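Local coordinates for protein lamina-associated polypeptide 2 isoforms alpha/zeta (Mus musculus, PDB 2V0X) that is a component of the nuclear lamina, forms dimers through a largely helical coiled-coil domain and probably associates with lamin A and with chromosomes, at residues Y61-S65 against I66-R70; D79-L82 against G83-E87; L194-D198 against C199-P203. The protein carries 2 engineered substitutions. All coordinates share one frame; numbering follows the deposited sequence.

Followed from the N terminus, the three contacts come in series; each joins segments adjacent in sequence, so none encloses a long loop, and none nests in or crosses another. Interaction 1 turns the loop that follows helix 35-46, and packs against helix 100-146, into helix 66-72. Interaction 2 forms the next helix, 79-87, centre to centre about 29 Å from interaction 1. Interaction 3 comes far later, where the long helix 152-196 gives way to helix 203-211, on the opposite side of the chain's centre from interaction 1. All three touch the second subunit. There the two later ones meet: F84 of residues 79-87 packs on I201 of the partner chain.

Interaction 1. Residues Y61-S65 against I66-R70; sequences YPVSS and IEAAR
S65 and A68 meet where an extended run of chain turns into a helix. S65 is the N-cap residue, and its OG accepts a hydrogen bond from A68 N at 2.9 Å, with an N-H...O angle of 158°, a capping bond. The first torsion of S65 (chi1 85°) swings OG into the space between its own backbone N and carbonyl carbon, from which it reaches over the first turn. Serine suits this place because its short hydroxyl can stand in for the missing carbonyl of an earlier turn. The backbone follows immediately: A69 N donates to S65 O at 3.0 Å, the donor tilted 22° from the carbonyl plane, so S65 grips two successive amides, one with its side chain and one with its carbonyl.

The methyl of A68 packs as well. A68 CB points back at the approaching chain and lies 3.6 Å from V63 CG1, a methyl-to-methyl contact, while S65 OG also sits 3.4 Å from A68 CB. Alanine is small enough to let the extended chain come this close. The acid E67 bends at chi2 and brings OE2 alongside the capping residue, 3.6 Å from S65 CB. A negative group so near the start of a helix would probably be favoured by the helix dipole, although no bond joins it to S65.

Upstream, Y61 anchors the extended run between two long helices: its hydroxyl bonds D175, and its ring packs on I123 of helix 100-146 and on Y168 of helix 152-196. V63 rests on Q122 and H126 of helix 100-146 and, together with A68, on L35 of the second subunit, so helix 66-72 starts beside the long helices and against the partner chain.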
loop_
_atom_site.group_PDB
_atom_site.type_symbol
_atom_site.label_atom_id
_atom_site.label_comp_id
_atom_site.label_asym_id
_atom_site.label_seq_id
_atom_site.Cartn_x
_atom_site.Cartn_y
_atom_site.Cartn_z
ATOM N N TYR B 61 -0.913 -10.160 11.171
ATOM C CA TYR B 61 -2.092 -10.047 10.330
ATOM C C TYR B 61 -2.245 -11.268 9.445
ATOM O O TYR B 61 -2.278 -11.155 8.217
ATOM C CB TYR B 61 -1.965 -8.782 9.481
ATOM C CG TYR B 61 -1.777 -7.550 10.335
ATOM C CD1 TYR B 61 -0.522 -6.979 10.501
ATOM C CD2 TYR B 61 -2.868 -6.950 10.970
ATOM C CE1 TYR B 61 -0.352 -5.828 11.264
ATOM C CE2 TYR B 61 -2.704 -5.805 11.739
ATOM C CZ TYR B 61 -1.452 -5.249 11.876
ATOM O OH TYR B 61 -1.308 -4.091 12.610
ATOM N N PRO B 62 -2.424 -12.447 10.067
ATOM C CA PRO B 62 -2.580 -13.721 9.364
ATOM C C PRO B 62 -3.821 -13.788 8.463
ATOM O O PRO B 62 -4.903 -13.307 8.813
ATOM C CB PRO B 62 -2.675 -14.724 10.515
ATOM C CG PRO B 62 -3.421 -13.938 11.551
ATOM C CD PRO B 62 -2.711 -12.611 11.506
ATOM N N VAL B 63 -3.654 -14.417 7.307
ATOM C CA VAL B 63 -4.742 -14.575 6.366
ATOM C C VAL B 63 -4.710 -16.015 5.846
ATOM O O VAL B 63 -3.650 -16.649 5.808
ATOM C CB VAL B 63 -4.639 -13.549 5.214
ATOM C CG1 VAL B 63 -5.641 -13.874 4.111
ATOM C CG2 VAL B 63 -4.922 -12.136 5.749
ATOM N N SER B 64 -5.879 -16.536 5.493
ATOM C CA SER B 64 -6.004 -17.890 4.992
ATOM C C SER B 64 -6.875 -17.955 3.745
ATOM O O SER B 64 -7.604 -17.002 3.426
ATOM C CB SER B 64 -6.614 -18.794 6.073
ATOM O OG SER B 64 -5.802 -18.833 7.235
ATOM N N SER B 65 -6.771 -19.102 3.072
ATOM C CA SER B 65 -7.504 -19.481 1.871
ATOM C C SER B 65 -6.610 -19.676 0.653
ATOM O O SER B 65 -5.583 -19.004 0.485
ATOM C CB SER B 65 -8.673 -18.529 1.550
ATOM O OG SER B 65 -8.269 -17.391 0.807
ATOM N N ILE B 66 -6.986 -20.645 -0.175
ATOM C CA ILE B 66 -6.250 -20.940 -1.398
ATOM C C ILE B 66 -6.241 -19.657 -2.243
ATOM O O ILE B 66 -5.220 -19.282 -2.823
ATOM C CB ILE B 66 -6.946 -22.091 -2.173
ATOM C CG1 ILE B 66 -6.851 -23.396 -1.363
ATOM C CG2 ILE B 66 -6.337 -22.272 -3.561
ATOM C CD1 ILE B 66 -7.735 -24.519 -1.888
ATOM N N GLU B 67 -7.361 -18.942 -2.212
ATOM C CA GLU B 67 -7.525 -17.711 -2.978
ATOM C C GLU B 67 -6.569 -16.595 -2.556
ATOM O O GLU B 67 -5.955 -15.942 -3.399
ATOM C CB GLU B 67 -8.971 -17.200 -2.884
ATOM C CG GLU B 67 -10.032 -18.077 -3.581
ATOM C CD GLU B 67 -10.423 -19.353 -2.822
ATOM O OE1 GLU B 67 -11.046 -20.234 -3.452
ATOM O OE2 GLU B 67 -10.138 -19.486 -1.612
ATOM N N ALA B 68 -6.442 -16.378 -1.258
ATOM C CA ALA B 68 -5.574 -15.315 -0.785
ATOM C C ALA B 68 -4.113 -15.696 -0.985
ATOM O O ALA B 68 -3.290 -14.834 -1.256
ATOM C CB ALA B 68 -5.861 -14.996 0.654
ATOM N N ALA B 69 -3.811 -16.992 -0.889
ATOM C CA ALA B 69 -2.451 -17.486 -1.073
ATOM C C ALA B 69 -1.986 -17.191 -2.502
ATOM O O ALA B 69 -0.845 -16.774 -2.726
ATOM C CB ALA B 69 -2.374 -18.990 -0.782
ATOM N N ARG B 70 -2.877 -17.396 -3.462
ATOM C CA ARG B 70 -2.537 -17.126 -4.857
ATOM C C ARG B 70 -2.301 -15.620 -5.057
ATOM O O ARG B 70 -1.313 -15.203 -5.647
ATOM C CB ARG B 70 -3.675 -17.576 -5.769
ATOM C CG ARG B 70 -3.431 -17.326 -7.245
ATOM C CD ARG B 70 -4.733 -17.297 -8.035
ATOM N NE ARG B 70 -5.600 -18.427 -7.719
ATOM C CZ ARG B 70 -6.715 -18.337 -6.998
ATOM N NH1 ARG B 70 -7.109 -17.164 -6.515
ATOM N NH2 ARG B 70 -7.426 -19.427 -6.739
#

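Interaction 2. Residues D79-L82 against G83-E87; sequences DEIL and GFISE
The side chain of F84 meets E80 and I81 only through CB, which sits 3.3 Å from E80 O; no atom of residues 79-82 lies against either face or at the edge of the phenyl ring. With CG anti to the backbone N (chi1 -173°), the ring is swung away from the preceding turn, and I201 of the second subunit packs on F84. The other flat groups are the peptides. F84 N bonds E80 O at 3.1 Å from 45° above the carbonyl plane, and G83 N bonds D79 O at 2.7 Å, also from above its plane. Nearer to the plane come I85 N, 2.8 Å from I81 O, and S86 N, 2.9 Å from L82 O. These four successive bonds, each spanning four residues, make the turn an alpha helix.

Among the aliphatic side chains, I81 and I85 stand one turn apart on a buried flank and cross obliquely, I81 CG2 touching I85 CD1 at 4.1 Å. The tighter approach is of I85 CG1 to I81 O, at 3.0 Å. Isoleucine suits this flank, being apolar and long enough to pack against its like one turn away. G83 serves through its backbone bond to D79 O. The acids D79, E80 and E87 and the hydroxyl of S86 lie on exposed flanks, as polar residues should, and E80 has a long, weak ion pair with K226 of the second subunit.

At the start of the helix D78 OD2 accepts from E80 N; near its end T89 OG1 is hydrogen-bonded to I85 O. Helix 79-87 follows helix 66-72 along the chain and rests on the second subunit, with I81 on F220 and I85 on C199 of that other chain, beside the F84 contact.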
loop_
_atom_site.group_PDB
_atom_site.type_symbol
_atom_site.label_atom_id
_atom_site.label_comp_id
_atom_site.label_asym_id
_atom_site.label_seq_id
_atom_site.Cartn_x
_atom_site.Cartn_y
_atom_site.Cartn_z
ATOM N N ASP B 79 7.366 -21.728 -16.291
ATOM C CA ASP B 79 8.351 -22.414 -17.126
ATOM C C ASP B 79 8.045 -22.458 -18.618
ATOM O O ASP B 79 8.962 -22.379 -19.428
ATOM C CB ASP B 79 8.603 -23.831 -16.603
ATOM C CG ASP B 79 9.171 -23.839 -15.194
ATOM O OD1 ASP B 79 8.921 -24.821 -14.462
ATOM O OD2 ASP B 79 9.868 -22.867 -14.817
ATOM N N GLU B 80 6.775 -22.580 -18.992
ATOM C CA GLU B 80 6.434 -22.610 -20.415
ATOM C C GLU B 80 6.660 -21.230 -21.047
ATOM O O GLU B 80 7.068 -21.121 -22.202
ATOM C CB GLU B 80 4.990 -23.091 -20.646
ATOM C CG GLU B 80 3.900 -22.104 -20.236
ATOM C CD GLU B 80 2.510 -22.557 -20.648
ATOM O OE1 GLU B 80 2.115 -22.300 -21.806
ATOM O OE2 GLU B 80 1.809 -23.167 -19.812
ATOM N N ILE B 81 6.398 -20.176 -20.285
ATOM C CA ILE B 81 6.600 -18.821 -20.787
ATOM C C ILE B 81 8.098 -18.509 -20.728
ATOM O O ILE B 81 8.647 -17.909 -21.641
ATOM C CB ILE B 81 5.811 -17.771 -19.955
ATOM C CG1 ILE B 81 4.320 -18.121 -19.929
ATOM C CG2 ILE B 81 6.003 -16.378 -20.536
ATOM C CD1 ILE B 81 3.657 -18.149 -21.297
ATOM N N LEU B 82 8.743 -18.945 -19.654
ATOM C CA LEU B 82 10.172 -18.734 -19.438
ATOM C C LEU B 82 10.981 -19.497 -20.488
ATOM O O LEU B 82 11.983 -18.994 -21.012
ATOM C CB LEU B 82 10.563 -19.214 -18.038
ATOM C CG LEU B 82 11.319 -18.213 -17.170
ATOM C CD1 LEU B 82 11.633 -18.842 -15.812
ATOM C CD2 LEU B 82 12.596 -17.771 -17.882
ATOM N N GLY B 83 10.527 -20.712 -20.782
ATOM C CA GLY B 83 11.174 -21.545 -21.776
ATOM C C GLY B 83 11.024 -20.887 -23.123
ATOM O O GLY B 83 11.994 -20.778 -23.875
ATOM N N PHE B 84 9.826 -20.388 -23.403
ATOM C CA PHE B 84 9.555 -19.715 -24.667
ATOM C C PHE B 84 10.408 -18.449 -24.829
ATOM O O PHE B 84 10.957 -18.192 -25.901
ATOM C CB PHE B 84 8.069 -19.360 -24.777
ATOM C CG PHE B 84 7.673 -18.811 -26.122
ATOM C CD1 PHE B 84 7.644 -19.639 -27.244
ATOM C CD2 PHE B 84 7.333 -17.470 -26.269
ATOM C CE1 PHE B 84 7.279 -19.137 -28.498
ATOM C CE2 PHE B 84 6.966 -16.955 -27.517
ATOM C CZ PHE B 84 6.940 -17.792 -28.635
ATOM N N ILE B 85 10.494 -17.653 -23.769
ATOM C CA ILE B 85 11.274 -16.419 -23.791
ATOM C C ILE B 85 12.747 -16.740 -24.052
ATOM O O ILE B 85 13.386 -16.098 -24.877
ATOM C CB ILE B 85 11.152 -15.633 -22.446
ATOM C CG1 ILE B 85 9.706 -15.161 -22.236
ATOM C CG2 ILE B 85 12.122 -14.450 -22.425
ATOM C CD1 ILE B 85 9.493 -14.337 -20.965
ATOM N N SER B 86 13.261 -17.751 -23.356
ATOM C CA SER B 86 14.654 -18.165 -23.493
ATOM C C SER B 86 14.966 -18.593 -24.926
ATOM O O SER B 86 15.941 -18.128 -25.516
ATOM C CB SER B 86 14.966 -19.303 -22.519
ATOM O OG SER B 86 16.365 -19.514 -22.404
ATOM N N GLU B 87 14.121 -19.451 -25.493
ATOM C CA GLU B 87 14.315 -19.935 -26.860
ATOM C C GLU B 87 14.254 -18.789 -27.867
ATOM O O GLU B 87 14.882 -18.838 -28.916
ATOM C CB GLU B 87 13.292 -21.023 -27.198
ATOM C CG GLU B 87 13.495 -22.288 -26.389
ATOM C CD GLU B 87 12.439 -23.336 -26.650
ATOM O OE1 GLU B 87 12.807 -24.451 -27.076
ATOM O OE2 GLU B 87 11.243 -23.053 -26.417
#

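Interaction 3. Residues L194-D198 against C199-P203; sequences LWLKD and CKISP
L196 and C199 form the tight part of this contact. C199 N donates to L196 O at 2.9 Å, closing a type I beta turn from L196 to C199; the N-H points well at the oxygen, but the donor stands 63° above the carbonyl plane. The turn also draws C199 CB to 3.3 Å from the same L196 O, and L196 CD2 lies 4.2 Å from C199 CB. Cysteine's small, weakly polar side chain fits this buried place, on which F84 of the second subunit packs. The same methyl, CD2 of L196, meets I201 CD1 at 4.1 Å, their side chains running at a slant to one another. In I201, CG1 lies between the backbone N and the carbonyl carbon (chi1 60°), a rotation that brings its tip back to the leucine. One leucine methyl thus touches two later residues, and L209 of helix 203-211 packs on both L196 and I201.

The exposed side belongs to D198 and K200. D198 takes part chiefly through its backbone and CB, its charged side chain suiting an exposed turn. K200 has a weak bond to the carbonyl of F84 of the second subunit. Two further polar links run to that chain: K197 leaves the backbone away from C199-P203, and its NZ forms a salt bridge to D103 of the second subunit, while W195 NE1 bonds D107 there.

Past the beta turn, I201 N bonds C199 O at 2.7 Å, making K200 the centre of an inverse gamma turn. S202 then caps the next helix, its hydroxyl also hydrogen-bonded to S205. The arrangement is that of a compact linker between helices, a type I turn and an inverse gamma turn leading from helix 152-196 to a serine N-cap.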
loop_
_atom_site.group_PDB
_atom_site.type_symbol
_atom_site.label_atom_id
_atom_site.label_comp_id
_atom_site.label_asym_id
_atom_site.label_seq_id
_atom_site.Cartn_x
_atom_site.Cartn_y
_atom_site.Cartn_z
ATOM N N LEU B 194 17.244 2.684 -12.909
ATOM C CA LEU B 194 16.770 2.944 -14.250
ATOM C C LEU B 194 17.290 4.237 -14.863
ATOM O O LEU B 194 17.662 4.251 -16.033
ATOM C CB LEU B 194 15.254 2.941 -14.290
ATOM C CG LEU B 194 14.646 3.156 -15.673
ATOM C CD1 LEU B 194 14.966 1.950 -16.591
ATOM C CD2 LEU B 194 13.142 3.329 -15.516
ATOM N N TRP B 195 17.282 5.320 -14.085
ATOM C CA TRP B 195 17.736 6.621 -14.561
ATOM C C TRP B 195 19.249 6.831 -14.591
ATOM O O TRP B 195 19.733 7.667 -15.352
ATOM C CB TRP B 195 17.035 7.761 -13.808
ATOM C CG TRP B 195 15.638 7.921 -14.269
ATOM C CD1 TRP B 195 14.519 7.341 -13.720
ATOM C CD2 TRP B 195 15.193 8.612 -15.448
ATOM N NE1 TRP B 195 13.421 7.617 -14.493
ATOM C CE2 TRP B 195 13.801 8.394 -15.557
ATOM C CE3 TRP B 195 15.836 9.386 -16.421
ATOM C CZ2 TRP B 195 13.035 8.919 -16.605
ATOM C CZ3 TRP B 195 15.079 9.913 -17.466
ATOM C CH2 TRP B 195 13.690 9.679 -17.553
ATOM N N LEU B 196 19.992 6.088 -13.778
ATOM C CA LEU B 196 21.445 6.203 -13.780
ATOM C C LEU B 196 22.097 5.369 -14.894
ATOM O O LEU B 196 23.222 5.643 -15.299
ATOM C CB LEU B 196 22.029 5.783 -12.430
ATOM C CG LEU B 196 21.882 6.759 -11.266
ATOM C CD1 LEU B 196 22.560 6.176 -10.053
ATOM C CD2 LEU B 196 22.492 8.112 -11.611
ATOM N N LYS B 197 21.358 4.397 -15.421
ATOM C CA LYS B 197 21.836 3.490 -16.466
ATOM C C LYS B 197 22.627 4.139 -17.606
ATOM O O LYS B 197 23.754 3.722 -17.895
ATOM C CB LYS B 197 20.658 2.675 -17.032
ATOM C CG LYS B 197 21.068 1.497 -17.900
ATOM C CD LYS B 197 19.884 0.597 -18.260
ATOM C CE LYS B 197 18.903 1.288 -19.191
ATOM N NZ LYS B 197 17.798 0.369 -19.565
ATOM N N ASP B 198 22.025 5.128 -18.264
ATOM C CA ASP B 198 22.663 5.836 -19.374
ATOM C C ASP B 198 23.137 7.226 -18.947
ATOM O O ASP B 198 23.235 8.131 -19.778
ATOM C CB ASP B 198 21.689 5.987 -20.555
ATOM C CG ASP B 198 21.144 4.655 -21.047
ATOM O OD1 ASP B 198 19.906 4.539 -21.185
ATOM O OD2 ASP B 198 21.947 3.730 -21.306
ATOM N N CYS B 199 23.378 7.408 -17.649
ATOM C CA CYS B 199 23.837 8.693 -17.133
ATOM C C CYS B 199 25.361 8.718 -17.223
ATOM O O CYS B 199 26.051 7.916 -16.585
ATOM C CB CYS B 199 23.378 8.888 -15.688
ATOM S SG CYS B 199 23.830 10.472 -14.935
ATOM N N LYS B 200 25.873 9.649 -18.018
ATOM C CA LYS B 200 27.308 9.789 -18.247
ATOM C C LYS B 200 28.113 10.277 -17.044
ATOM O O LYS B 200 28.683 11.375 -17.060
ATOM C CB LYS B 200 27.545 10.696 -19.459
ATOM C CG LYS B 200 26.954 10.156 -20.757
ATOM C CD LYS B 200 27.070 11.163 -21.901
ATOM C CE LYS B 200 26.116 12.342 -21.725
ATOM N NZ LYS B 200 24.682 11.927 -21.799
ATOM N N ILE B 201 28.135 9.471 -15.989
ATOM C CA ILE B 201 28.891 9.801 -14.796
ATOM C C ILE B 201 29.617 8.544 -14.382
ATOM O O ILE B 201 29.266 7.447 -14.821
ATOM C CB ILE B 201 28.010 10.332 -13.615
ATOM C CG1 ILE B 201 26.964 9.302 -13.186
ATOM C CG2 ILE B 201 27.368 11.658 -13.987
ATOM C CD1 ILE B 201 26.231 9.687 -11.911
ATOM N N SER B 202 30.634 8.710 -13.546
ATOM C CA SER B 202 31.443 7.597 -13.082
ATOM C C SER B 202 30.651 6.592 -12.262
ATOM O O SER B 202 29.611 6.924 -11.676
ATOM C CB SER B 202 32.611 8.109 -12.229
ATOM O OG SER B 202 32.148 8.657 -11.007
ATOM N N PRO B 203 31.145 5.346 -12.200
ATOM C CA PRO B 203 30.500 4.275 -11.439
ATOM C C PRO B 203 30.445 4.553 -9.938
ATOM O O PRO B 203 29.470 4.194 -9.277
ATOM C CB PRO B 203 31.366 3.047 -11.764
ATOM C CG PRO B 203 32.656 3.625 -12.305
ATOM C CD PRO B 203 32.174 4.790 -13.096
#